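Side-chain contacts in putative metal-dependent isothiocyanate hydrolase SaxA (Pectobacterium carotovorum, PDB 6BRM), which probably hydrolyses isothiocyanates at a two-zinc site carried by a metallo-beta-lactamase type of fold: residues L11-A16 with I159-D164; P24-K29 with Q79-D84; K93-I98 with F104-L109; V150-H153 with K157-Y160. All coordinates share one frame; numbering follows the deposited sequence.

Contact 1: L11-A16 with I159-D164. With ZN (zinc ion), chain L; ZN (zinc ion), chain M.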
loop_
_atom_site.group_PDB
_atom_site.type_symbol
_atom_site.label_atom_id
_atom_site.label_comp_id
_atom_site.label_asym_id
_atom_site.label_seq_id
_atom_site.Cartn_x
_atom_site.Cartn_y
_atom_site.Cartn_z
ATOM N N LEU B 11 -5.162 10.954 -21.725
ATOM C CA LEU B 11 -5.986 12.145 -21.539
ATOM C C LEU B 11 -5.120 13.395 -21.476
ATOM O O LEU B 11 -3.952 13.323 -21.080
ATOM C CB LEU B 11 -6.848 12.018 -20.276
ATOM C CG LEU B 11 -6.232 11.444 -18.991
ATOM C CD1 LEU B 11 -5.621 12.536 -18.129
ATOM C CD2 LEU B 11 -7.279 10.676 -18.197
ATOM N N VAL B 12 -5.690 14.527 -21.897
ATOM C CA VAL B 12 -5.039 15.831 -21.744
ATOM C C VAL B 12 -5.803 16.654 -20.713
ATOM O O VAL B 12 -7.036 16.641 -20.685
ATOM C CB VAL B 12 -4.849 16.604 -23.079
ATOM C CG1 VAL B 12 -3.953 15.811 -24.016
ATOM C CG2 VAL B 12 -6.167 16.926 -23.771
ATOM N N LEU B 13 -5.045 17.353 -19.869
ATOM C CA LEU B 13 -5.566 18.035 -18.688
ATOM C C LEU B 13 -5.029 19.457 -18.648
ATOM O O LEU B 13 -3.843 19.661 -18.374
ATOM C CB LEU B 13 -5.135 17.271 -17.430
ATOM C CG LEU B 13 -5.364 17.894 -16.049
ATOM C CD1 LEU B 13 -6.793 18.394 -15.880
ATOM C CD2 LEU B 13 -5.014 16.887 -14.962
ATOM N N GLN B 14 -5.894 20.431 -18.941
ATOM C CA GLN B 14 -5.544 21.844 -18.800
ATOM C C GLN B 14 -5.846 22.287 -17.365
ATOM O O GLN B 14 -7.010 22.438 -16.990
ATOM C CB GLN B 14 -6.285 22.707 -19.825
ATOM C CG GLN B 14 -5.794 24.155 -19.862
ATOM C CD GLN B 14 -5.891 24.820 -21.229
ATOM O OE1 GLN B 14 -5.754 24.175 -22.272
ATOM N NE2 GLN B 14 -6.102 26.131 -21.225
ATOM N N TYR B 15 -4.789 22.473 -16.571
ATOM C CA TYR B 15 -4.901 22.725 -15.128
ATOM C C TYR B 15 -3.975 23.873 -14.711
ATOM O O TYR B 15 -2.756 23.794 -14.899
ATOM C CB TYR B 15 -4.540 21.446 -14.358
ATOM C CG TYR B 15 -4.939 21.446 -12.892
ATOM C CD1 TYR B 15 -4.192 22.143 -11.941
ATOM C CD2 TYR B 15 -6.050 20.730 -12.450
ATOM C CE1 TYR B 15 -4.550 22.139 -10.602
ATOM C CE2 TYR B 15 -6.414 20.723 -11.109
ATOM C CZ TYR B 15 -5.656 21.429 -10.190
ATOM O OH TYR B 15 -6.003 21.434 -8.861
ATOM N N ALA B 16 -4.568 24.932 -14.152
ATOM C CA ALA B 16 -3.838 26.098 -13.630
ATOM C C ALA B 16 -2.979 26.802 -14.689
ATOM O O ALA B 16 -1.829 27.181 -14.434
ATOM C CB ALA B 16 -3.002 25.704 -12.414
ATOM N N ILE B 159 -8.193 17.412 -8.307
ATOM C CA ILE B 159 -8.458 16.219 -9.138
ATOM C C ILE B 159 -7.469 15.110 -8.784
ATOM O O ILE B 159 -6.288 15.374 -8.577
ATOM C CB ILE B 159 -8.441 16.509 -10.669
ATOM C CG1 ILE B 159 -8.636 15.204 -11.462
ATOM C CG2 ILE B 159 -7.150 17.179 -11.106
ATOM C CD1 ILE B 159 -9.028 15.368 -12.917
ATOM N N TYR B 160 -7.977 13.875 -8.731
ATOM C CA TYR B 160 -7.182 12.681 -8.429
ATOM C C TYR B 160 -7.306 11.663 -9.561
ATOM O O TYR B 160 -8.370 11.086 -9.754
ATOM C CB TYR B 160 -7.659 12.071 -7.100
ATOM C CG TYR B 160 -6.994 10.771 -6.658
ATOM C CD1 TYR B 160 -5.664 10.478 -6.970
ATOM C CD2 TYR B 160 -7.696 9.853 -5.883
ATOM C CE1 TYR B 160 -5.065 9.297 -6.545
ATOM C CE2 TYR B 160 -7.103 8.674 -5.450
ATOM C CZ TYR B 160 -5.789 8.401 -5.783
ATOM O OH TYR B 160 -5.205 7.232 -5.360
ATOM N N ILE B 161 -6.226 11.467 -10.318
ATOM C CA ILE B 161 -6.132 10.364 -11.275
ATOM C C ILE B 161 -5.553 9.161 -10.532
ATOM O O ILE B 161 -4.355 9.129 -10.248
ATOM C CB ILE B 161 -5.261 10.727 -12.503
ATOM C CG1 ILE B 161 -5.941 11.832 -13.334
ATOM C CG2 ILE B 161 -4.988 9.494 -13.369
ATOM C CD1 ILE B 161 -5.336 13.207 -13.167
ATOM N N ALA B 162 -6.406 8.182 -10.231
ATOM C CA ALA B 162 -6.022 7.017 -9.428
ATOM C C ALA B 162 -5.065 6.072 -10.158
ATOM O O ALA B 162 -4.165 5.494 -9.533
ATOM C CB ALA B 162 -7.257 6.260 -8.973
ATOM N N GLY B 163 -5.268 5.911 -11.468
ATOM C CA GLY B 163 -4.387 5.096 -12.302
ATOM C C GLY B 163 -4.641 3.610 -12.149
ATOM O O GLY B 163 -5.702 3.195 -11.664
ATOM N N ASP B 164 -3.660 2.813 -12.570
ATOM C CA ASP B 164 -3.775 1.354 -12.569
ATOM C C ASP B 164 -3.551 0.776 -11.174
ATOM O O ASP B 164 -2.456 0.321 -10.839
ATOM C CB ASP B 164 -2.795 0.723 -13.572
ATOM C CG ASP B 164 -3.281 0.801 -15.018
ATOM O OD1 ASP B 164 -4.182 1.619 -15.307
ATOM O OD2 ASP B 164 -2.762 0.023 -15.861
HETATM ZN ZN ZN L . -0.853 -1.064 -16.177
HETATM ZN ZN ZN M . -3.405 -0.180 -17.960
HETATM O O HOH W 1 -1.606 -1.435 -18.197
HETATM O O HOH W 2 -4.352 -2.131 -17.587
#

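Contact 2: P24-K29 with Q79-D84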
loop_
_atom_site.group_PDB
_atom_site.type_symbol
_atom_site.label_atom_id
_atom_site.label_comp_id
_atom_site.label_asym_id
_atom_site.label_seq_id
_atom_site.Cartn_x
_atom_site.Cartn_y
_atom_site.Cartn_z
ATOM N N PRO B 24 0.455 8.686 -22.752
ATOM C CA PRO B 24 0.158 8.708 -24.189
ATOM C C PRO B 24 0.241 7.336 -24.884
ATOM O O PRO B 24 1.324 6.750 -24.976
ATOM C CB PRO B 24 1.205 9.686 -24.762
ATOM C CG PRO B 24 2.091 10.094 -23.628
ATOM C CD PRO B 24 1.805 9.200 -22.464
ATOM N N MET B 25 -0.909 6.836 -25.342
ATOM C CA MET B 25 -0.987 5.688 -26.251
ATOM C C MET B 25 -1.388 6.232 -27.625
ATOM O O MET B 25 -2.534 6.644 -27.819
ATOM C CB MET B 25 -2.014 4.668 -25.750
ATOM C CG MET B 25 -1.888 3.295 -26.394
ATOM S SD MET B 25 -3.441 2.402 -26.626
ATOM C CE MET B 25 -4.094 2.308 -24.962
ATOM N N LEU B 26 -0.438 6.242 -28.563
ATOM C CA LEU B 26 -0.590 6.937 -29.853
ATOM C C LEU B 26 -0.565 6.032 -31.107
ATOM O O LEU B 26 -0.476 6.540 -32.229
ATOM C CB LEU B 26 0.488 8.037 -29.959
ATOM C CG LEU B 26 0.104 9.445 -29.489
ATOM C CD1 LEU B 26 -0.513 9.449 -28.097
ATOM C CD2 LEU B 26 1.328 10.345 -29.539
ATOM N N ALA B 27 -0.659 4.711 -30.933
ATOM C CA ALA B 27 -0.717 3.785 -32.080
ATOM C C ALA B 27 -2.071 3.873 -32.788
ATOM O O ALA B 27 -3.092 4.145 -32.151
ATOM C CB ALA B 27 -0.450 2.352 -31.637
ATOM N N GLU B 28 -2.067 3.634 -34.101
ATOM C CA GLU B 28 -3.298 3.651 -34.907
ATOM C C GLU B 28 -4.205 2.455 -34.581
ATOM O O GLU B 28 -3.809 1.549 -33.838
ATOM C CB GLU B 28 -2.967 3.679 -36.406
ATOM C CG GLU B 28 -2.291 4.962 -36.864
ATOM C CD GLU B 28 -2.286 5.127 -38.374
ATOM O OE1 GLU B 28 -2.431 6.276 -38.840
ATOM O OE2 GLU B 28 -2.137 4.115 -39.095
ATOM N N LYS B 29 -5.421 2.465 -35.132
ATOM C CA LYS B 29 -6.407 1.410 -34.865
ATOM C C LYS B 29 -5.843 0.043 -35.250
ATOM O O LYS B 29 -5.449 -0.166 -36.399
ATOM C CB LYS B 29 -7.720 1.664 -35.618
ATOM C CG LYS B 29 -8.921 0.948 -35.012
ATOM C CD LYS B 29 -9.966 0.563 -36.050
ATOM C CE LYS B 29 -11.073 -0.277 -35.435
ATOM N NZ LYS B 29 -11.992 -0.837 -36.460
ATOM N N GLN B 79 8.004 7.052 -30.520
ATOM C CA GLN B 79 8.462 7.669 -31.765
ATOM C C GLN B 79 7.875 9.070 -31.937
ATOM O O GLN B 79 8.613 10.029 -32.180
ATOM C CB GLN B 79 8.071 6.803 -32.969
ATOM C CG GLN B 79 8.670 5.401 -32.967
ATOM C CD GLN B 79 8.111 4.520 -34.071
ATOM O OE1 GLN B 79 7.602 3.427 -33.813
ATOM N NE2 GLN B 79 8.200 4.994 -35.312
ATOM N N ALA B 80 6.553 9.181 -31.797
ATOM C CA ALA B 80 5.811 10.411 -32.142
ATOM C C ALA B 80 6.046 11.609 -31.210
ATOM O O ALA B 80 6.055 12.753 -31.670
ATOM C CB ALA B 80 4.321 10.113 -32.232
ATOM N N VAL B 81 6.219 11.348 -29.912
ATOM C CA VAL B 81 6.514 12.406 -28.935
ATOM C C VAL B 81 7.986 12.815 -29.099
ATOM O O VAL B 81 8.863 11.944 -29.105
ATOM C CB VAL B 81 6.234 11.939 -27.483
ATOM C CG1 VAL B 81 6.622 13.006 -26.462
ATOM C CG2 VAL B 81 4.761 11.589 -27.309
ATOM N N PRO B 82 8.265 14.133 -29.230
ATOM C CA PRO B 82 9.641 14.564 -29.474
ATOM C C PRO B 82 10.519 14.390 -28.241
ATOM O O PRO B 82 10.032 14.517 -27.117
ATOM C CB PRO B 82 9.490 16.041 -29.837
ATOM C CG PRO B 82 8.268 16.472 -29.118
ATOM C CD PRO B 82 7.352 15.286 -29.098
ATOM N N LYS B 83 11.801 14.114 -28.465
ATOM C CA LYS B 83 12.718 13.723 -27.384
ATOM C C LYS B 83 13.063 14.855 -26.408
ATOM O O LYS B 83 13.426 14.589 -25.256
ATOM C CB LYS B 83 14.004 13.113 -27.962
ATOM C CG LYS B 83 13.806 11.885 -28.847
ATOM C CD LYS B 83 13.005 10.783 -28.169
ATOM C CE LYS B 83 13.007 9.500 -28.986
ATOM N NZ LYS B 83 12.220 9.627 -30.247
ATOM N N ASP B 84 12.929 16.098 -26.873
ATOM C CA ASP B 84 13.151 17.301 -26.051
ATOM C C ASP B 84 11.934 17.730 -25.199
ATOM O O ASP B 84 11.990 18.760 -24.513
ATOM C CB ASP B 84 13.650 18.478 -26.924
ATOM C CG ASP B 84 12.835 18.670 -28.204
ATOM O OD1 ASP B 84 11.587 18.632 -28.146
ATOM O OD2 ASP B 84 13.456 18.839 -29.277
#

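Contact 3: K93-I98 with F104-L109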
loop_
_atom_site.group_PDB
_atom_site.type_symbol
_atom_site.label_atom_id
_atom_site.label_comp_id
_atom_site.label_asym_id
_atom_site.label_seq_id
_atom_site.Cartn_x
_atom_site.Cartn_y
_atom_site.Cartn_z
ATOM N N LYS B 93 13.713 3.839 -12.209
ATOM C CA LYS B 93 13.816 2.795 -13.248
ATOM C C LYS B 93 13.052 3.156 -14.532
ATOM O O LYS B 93 13.561 2.933 -15.632
ATOM C CB LYS B 93 13.422 1.399 -12.734
ATOM C CG LYS B 93 11.994 1.231 -12.232
ATOM C CD LYS B 93 11.367 -0.091 -12.666
ATOM C CE LYS B 93 12.112 -1.297 -12.114
ATOM N NZ LYS B 93 11.317 -2.546 -12.273
ATOM N N ASP B 94 11.865 3.742 -14.385
ATOM C CA ASP B 94 11.080 4.207 -15.534
ATOM C C ASP B 94 11.752 5.402 -16.219
ATOM O O ASP B 94 11.684 5.528 -17.441
ATOM C CB ASP B 94 9.644 4.574 -15.119
ATOM C CG ASP B 94 8.801 3.357 -14.735
ATOM O OD1 ASP B 94 9.119 2.221 -15.155
ATOM O OD2 ASP B 94 7.795 3.544 -14.019
ATOM N N ALA B 95 12.397 6.268 -15.435
ATOM C CA ALA B 95 13.187 7.369 -15.988
ATOM C C ALA B 95 14.343 6.848 -16.835
ATOM O O ALA B 95 14.548 7.315 -17.956
ATOM C CB ALA B 95 13.715 8.264 -14.879
ATOM N N ALA B 96 15.082 5.875 -16.294
ATOM C CA ALA B 96 16.200 5.237 -17.000
ATOM C C ALA B 96 15.767 4.585 -18.312
ATOM O O ALA B 96 16.446 4.727 -19.327
ATOM C CB ALA B 96 16.873 4.203 -16.106
ATOM N N LEU B 97 14.641 3.869 -18.275
ATOM C CA LEU B 97 14.056 3.248 -19.468
ATOM C C LEU B 97 13.733 4.302 -20.521
ATOM O O LEU B 97 14.234 4.232 -21.643
ATOM C CB LEU B 97 12.789 2.458 -19.103
ATOM C CG LEU B 97 11.936 1.842 -20.229
ATOM C CD1 LEU B 97 12.773 1.081 -21.251
ATOM C CD2 LEU B 97 10.861 0.935 -19.642
ATOM N N ILE B 98 12.919 5.285 -20.136
ATOM C CA ILE B 98 12.546 6.403 -21.021
ATOM C C ILE B 98 13.783 7.148 -21.558
ATOM O O ILE B 98 13.815 7.513 -22.735
ATOM C CB ILE B 98 11.518 7.362 -20.333
ATOM C CG1 ILE B 98 10.079 6.906 -20.613
ATOM C CG2 ILE B 98 11.625 8.802 -20.827
ATOM C CD1 ILE B 98 9.731 5.502 -20.165
ATOM N N PHE B 104 15.778 12.919 -23.336
ATOM C CA PHE B 104 16.794 13.522 -22.443
ATOM C C PHE B 104 16.323 14.612 -21.451
ATOM O O PHE B 104 17.098 14.989 -20.567
ATOM C CB PHE B 104 18.017 14.005 -23.253
ATOM C CG PHE B 104 17.674 14.790 -24.493
ATOM C CD1 PHE B 104 17.221 16.102 -24.402
ATOM C CD2 PHE B 104 17.833 14.227 -25.760
ATOM C CE1 PHE B 104 16.915 16.833 -25.542
ATOM C CE2 PHE B 104 17.529 14.953 -26.904
ATOM C CZ PHE B 104 17.068 16.260 -26.795
ATOM N N ASN B 105 15.083 15.102 -21.575
ATOM C CA ASN B 105 14.515 16.080 -20.628
ATOM C C ASN B 105 13.494 15.381 -19.723
ATOM O O ASN B 105 12.285 15.488 -19.923
ATOM C CB ASN B 105 13.873 17.254 -21.383
ATOM C CG ASN B 105 14.884 18.081 -22.174
ATOM O OD1 ASN B 105 16.060 18.191 -21.806
ATOM N ND2 ASN B 105 14.417 18.692 -23.258
ATOM N N ILE B 106 14.009 14.666 -18.722
ATOM C CA ILE B 106 13.222 13.765 -17.874
ATOM C C ILE B 106 13.308 14.200 -16.409
ATOM O O ILE B 106 14.351 14.667 -15.955
ATOM C CB ILE B 106 13.741 12.314 -18.015
ATOM C CG1 ILE B 106 13.588 11.829 -19.461
ATOM C CG2 ILE B 106 13.010 11.351 -17.081
ATOM C CD1 ILE B 106 14.614 10.801 -19.858
ATOM N N ARG B 107 12.204 14.044 -15.684
ATOM C CA ARG B 107 12.137 14.322 -14.248
ATOM C C ARG B 107 11.376 13.204 -13.542
ATOM O O ARG B 107 10.454 12.617 -14.110
ATOM C CB ARG B 107 11.431 15.654 -13.983
ATOM C CG ARG B 107 12.271 16.891 -14.255
ATOM C CD ARG B 107 11.562 18.130 -13.729
ATOM N NE ARG B 107 12.239 19.376 -14.093
ATOM C CZ ARG B 107 11.834 20.597 -13.733
ATOM N NH1 ARG B 107 12.530 21.665 -14.121
ATOM N NH2 ARG B 107 10.741 20.764 -12.988
ATOM N N VAL B 108 11.769 12.926 -12.301
ATOM C CA VAL B 108 11.128 11.909 -11.472
ATOM C C VAL B 108 10.217 12.618 -10.481
ATOM O O VAL B 108 10.651 13.541 -9.795
ATOM C CB VAL B 108 12.166 11.073 -10.689
ATOM C CG1 VAL B 108 11.479 9.985 -9.866
ATOM C CG2 VAL B 108 13.193 10.471 -11.641
ATOM N N LEU B 109 8.957 12.191 -10.419
ATOM C CA LEU B 109 8.008 12.726 -9.447
ATOM C C LEU B 109 8.391 12.256 -8.053
ATOM O O LEU B 109 8.508 11.056 -7.807
ATOM C CB LEU B 109 6.560 12.296 -9.754
ATOM C CG LEU B 109 5.597 13.299 -10.404
ATOM C CD1 LEU B 109 6.274 14.129 -11.477
ATOM C CD2 LEU B 109 4.379 12.578 -10.971
#

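Contact 4: V150-H153 with K157-Y160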
loop_
_atom_site.group_PDB
_atom_site.type_symbol
_atom_site.label_atom_id
_atom_site.label_comp_id
_atom_site.label_asym_id
_atom_site.label_seq_id
_atom_site.Cartn_x
_atom_site.Cartn_y
_atom_site.Cartn_z
ATOM N N VAL B 150 -2.447 13.331 -7.824
ATOM C CA VAL B 150 -3.359 14.370 -7.348
ATOM C C VAL B 150 -2.834 15.707 -7.856
ATOM O O VAL B 150 -1.624 15.906 -7.917
ATOM C CB VAL B 150 -3.465 14.379 -5.807
ATOM C CG1 VAL B 150 -4.387 15.493 -5.323
ATOM C CG2 VAL B 150 -3.951 13.023 -5.299
ATOM N N PHE B 151 -3.741 16.603 -8.239
ATOM C CA PHE B 151 -3.387 17.962 -8.655
ATOM C C PHE B 151 -4.078 18.957 -7.729
ATOM O O PHE B 151 -5.296 18.914 -7.577
ATOM C CB PHE B 151 -3.812 18.215 -10.099
ATOM C CG PHE B 151 -2.986 17.482 -11.114
ATOM C CD1 PHE B 151 -3.310 16.190 -11.491
ATOM C CD2 PHE B 151 -1.887 18.094 -11.704
ATOM C CE1 PHE B 151 -2.549 15.512 -12.434
ATOM C CE2 PHE B 151 -1.117 17.425 -12.644
ATOM C CZ PHE B 151 -1.449 16.131 -13.010
ATOM N N THR B 152 -3.295 19.857 -7.136
ATOM C CA THR B 152 -3.766 20.795 -6.113
ATOM C C THR B 152 -3.372 22.212 -6.522
ATOM O O THR B 152 -2.243 22.439 -6.961
ATOM C CB THR B 152 -3.197 20.388 -4.723
ATOM O OG1 THR B 152 -4.131 19.519 -4.070
ATOM C CG2 THR B 152 -2.915 21.572 -3.805
ATOM N N HIS B 153 -4.318 23.144 -6.387
ATOM C CA HIS B 153 -4.113 24.573 -6.680
ATOM C C HIS B 153 -5.357 25.351 -6.237
ATOM O O HIS B 153 -6.471 24.850 -6.373
ATOM C CB HIS B 153 -3.891 24.801 -8.184
ATOM C CG HIS B 153 -3.263 26.121 -8.522
ATOM N ND1 HIS B 153 -3.941 27.316 -8.436
ATOM C CD2 HIS B 153 -2.024 26.427 -8.970
ATOM C CE1 HIS B 153 -3.144 28.304 -8.798
ATOM N NE2 HIS B 153 -1.973 27.791 -9.125
ATOM N N LYS B 157 -10.401 23.267 -8.706
ATOM C CA LYS B 157 -10.782 22.115 -7.884
ATOM C C LYS B 157 -9.675 21.065 -7.877
ATOM O O LYS B 157 -8.823 21.035 -8.774
ATOM C CB LYS B 157 -12.086 21.488 -8.386
ATOM C CG LYS B 157 -13.299 22.397 -8.263
ATOM C CD LYS B 157 -14.578 21.665 -8.629
ATOM C CE LYS B 157 -15.809 22.400 -8.129
ATOM N NZ LYS B 157 -17.045 21.601 -8.365
ATOM N N THR B 158 -9.702 20.209 -6.859
ATOM C CA THR B 158 -8.704 19.159 -6.682
ATOM C C THR B 158 -9.112 17.932 -7.491
ATOM O O THR B 158 -10.244 17.458 -7.363
ATOM C CB THR B 158 -8.571 18.774 -5.193
ATOM O OG1 THR B 158 -8.329 19.954 -4.411
ATOM C CG2 THR B 158 -7.427 17.787 -4.978
ATOM N N ILE B 159 -8.193 17.412 -8.307
ATOM C CA ILE B 159 -8.458 16.219 -9.138
ATOM C C ILE B 159 -7.469 15.110 -8.784
ATOM O O ILE B 159 -6.288 15.374 -8.577
ATOM C CB ILE B 159 -8.441 16.509 -10.669
ATOM C CG1 ILE B 159 -8.636 15.204 -11.462
ATOM C CG2 ILE B 159 -7.150 17.179 -11.106
ATOM C CD1 ILE B 159 -9.028 15.368 -12.917
ATOM N N TYR B 160 -7.977 13.875 -8.731
ATOM C CA TYR B 160 -7.182 12.681 -8.429
ATOM C C TYR B 160 -7.306 11.663 -9.561
ATOM O O TYR B 160 -8.370 11.086 -9.754
ATOM C CB TYR B 160 -7.659 12.071 -7.100
ATOM C CG TYR B 160 -6.994 10.771 -6.658
ATOM C CD1 TYR B 160 -5.664 10.478 -6.970
ATOM C CD2 TYR B 160 -7.696 9.853 -5.883
ATOM C CE1 TYR B 160 -5.065 9.297 -6.545
ATOM C CE2 TYR B 160 -7.103 8.674 -5.450
ATOM C CZ TYR B 160 -5.789 8.401 -5.783
ATOM O OH TYR B 160 -5.205 7.232 -5.360
#

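Contact 1: L11-A16 with I159-D164
Y15 and I159 meet across the two sheets of a metallo-beta-lactamase sandwich with their side chains running past each other in opposite directions. The tyrosine CG is anti to its own backbone nitrogen (chi1 -165°), which carries the ring over toward strand 159-163. There CE2 comes to 3.6 Å from I159 CG2, with CD2 next at 4.0 Å from the same methyl. The isoleucine touches with its short branch, the one lodged between backbone nitrogen and carbonyl carbon.

L13 and I161 repeat the antiparallel sliding closer to the metals. Methyl CD2 of L13 stands 4.1 Å from CD1 of I161, and the same CD2 lies a looser 4.4 Å from I159 CG2, so one leucine branch is shared by two isoleucines. With the strand segments 11.5 Å apart and 158° between their directions, side chains alone bridge the gap, and all four are buried.

Beyond the packed residues strand 159-163 delivers D164, whose OD2 is 2.2 Å from each of the two zinc ions and so bridges them. Water 1 makes a second bridge, and water 2 binds one ion alone. H67, H69 and H128 complete one metal site, D71, H72 and H221 the other, while N186 ND2 holds D164 OD1 by a hydrogen bond. The Y15 hydroxyl is hydrogen-bonded to K157 O.

On its own sheet strand 10-15 runs between strands 2-7 and 18-22; on the facing sheet, F151 of the neighbouring strand 148-152 touches both L13 and I161.

Contact 2: P24-K29 with Q79-D84
L26 meets A80 and V81 where the loop after strand 18-22 runs past the end of helix 75-80, the short helix that follows the HxHxDH zinc-binding sequence of the metallo-beta-lactamase fold. The whole contact rests on one leucine branch. CD2 of L26 lies 4.0 Å from A80 CB and 4.3 Å from V81 CG2, reaching both the last helical residue and the first to leave helical geometry.

V81 contributes by its rotation: CG1 is anti to the backbone nitrogen (chi1 176°) and turned from the loop, which leaves CG2 as the methyl that faces the leucine. The backbones stay apart, with 7.6 Å between the CA atoms of L26 and A80, so only hydrocarbon tips close the gap.

L57 and A77 also touch L26, and L58 touches V81, making a small apolar cluster whose leucine is about 10 Å, side chain to side chain, from the zinc ligand H72. A second shell fixes the loop. The guanidinium of R7 gives NH1 to M25 O and NH2 to A27 O, and thus holds the carbonyls flanking the leucine. The D74 carboxylate serves the NH groups of the leucine and its successor, OD1 taking L26 N and OD2 taking A27 N.

Contact 3: K93-I98 with F104-L109
I98 and I106 form the denser half of this contact between a helix and the strand that follows it. Their side chains cross at a slant, and the short branch of I98 does the touching: its CG2 lies 3.7 Å from I106 CD1 and 3.9 Å from I106 CG1. In I106 the long branch stands beside the backbone nitrogen (chi1 -62°), leaving CG2 to turn to the helix as well, 3.9 Å from A95 CB. The strand isoleucine therefore spans one helical turn, the long branch lying mainly on I98 and CG2 on A95. I98 starts toward the strand, but the end of its side chain leads away; the residue also touches L65, T68 and W73.

Packing thins toward V108, whose CB leaves the strand neither toward nor away from the helix. Only CG2 takes part, 4.0 Å from A95 CB, and the residue remains partly exposed. The solvent side is plainer still: A96 on the helix and F104 and R107 on the other segment all set off away from the contact and are exposed. The small side chain of A95 is consistent with the close approach, 8.6 Å between the axes of helix 93-98 and strand 106-108, which run at 171° to each other.

T89 of strand 87-89 touches both A95 and V108. Helix 92-100 connects the neighbouring parallel strands 87-89 and 106-108 in a beta-alpha-beta crossover, its last strand an outer one of the sheet within this chain.

Contact 4: V150-H153 with K157-Y160
V150 packs against three successive residues of the partner strand, and its side chain shows how a hairpin pair is filled from root to tip. CB sits 4.1 Å from I159 O. From there the branches part: CG1, anti to the backbone nitrogen (chi1 178°), lies 3.8 Å from the same oxygen and equally near T158 CG2, whereas CG2, beside the nitrogen, approaches the tyrosine obliquely, 3.5 Å from Y160 CD1. V150 and Y160 are a non-hydrogen-bonded antiparallel pair, and their side chains cross on one face of the sheet.

The next pair, F151 with I159, carries the backbone bonds. F151 N donates to I159 O at 2.8 Å with an angle of 161° at the hydrogen. The CA-H of V150 makes a further contact with this oxygen. The return bond, I159 N to F151 O, is weak at 3.3 Å. On the opposite face from V150 the two side chains lie side by side and point the same way, with I159 CG2 3.6 Å from F151 CB. The phenylalanine ring goes on to meet that of F20 in the facing sheet.

Toward the turn the pairing relaxes. T152 and T158 run alongside each other; across the pair T152 OG1 comes nearest to the T158 methyl CG2, at 3.8 Å, and both residues are partly exposed. Strands 148-152 and 159-163 form a beta hairpin within the second sheet of the metallo-beta-lactamase sandwich.

Contacts 1 and 4 share strand 159-163 and lie 8 Å apart between centres: contact 4 zips that strand to its hairpin neighbour, and contact 1 packs it on the facing sheet. The Y15 hydroxyl couples them: besides its bond to K157, Y15 OH lies 2.9 Å from F151 O, a probable hydrogen bond. Contacts 2 and 3, with centres 16 Å apart, are joined by a probable hydrogen bond of 2.7 Å between D84 O and N105 ND2. Contact 1 alone supplies a metal ligand, D164; the I98 side chain of contact 3 is about 13 Å from a zinc ion. Contacts 2 and 4 are well separated, their nearest atoms about 12 Å apart.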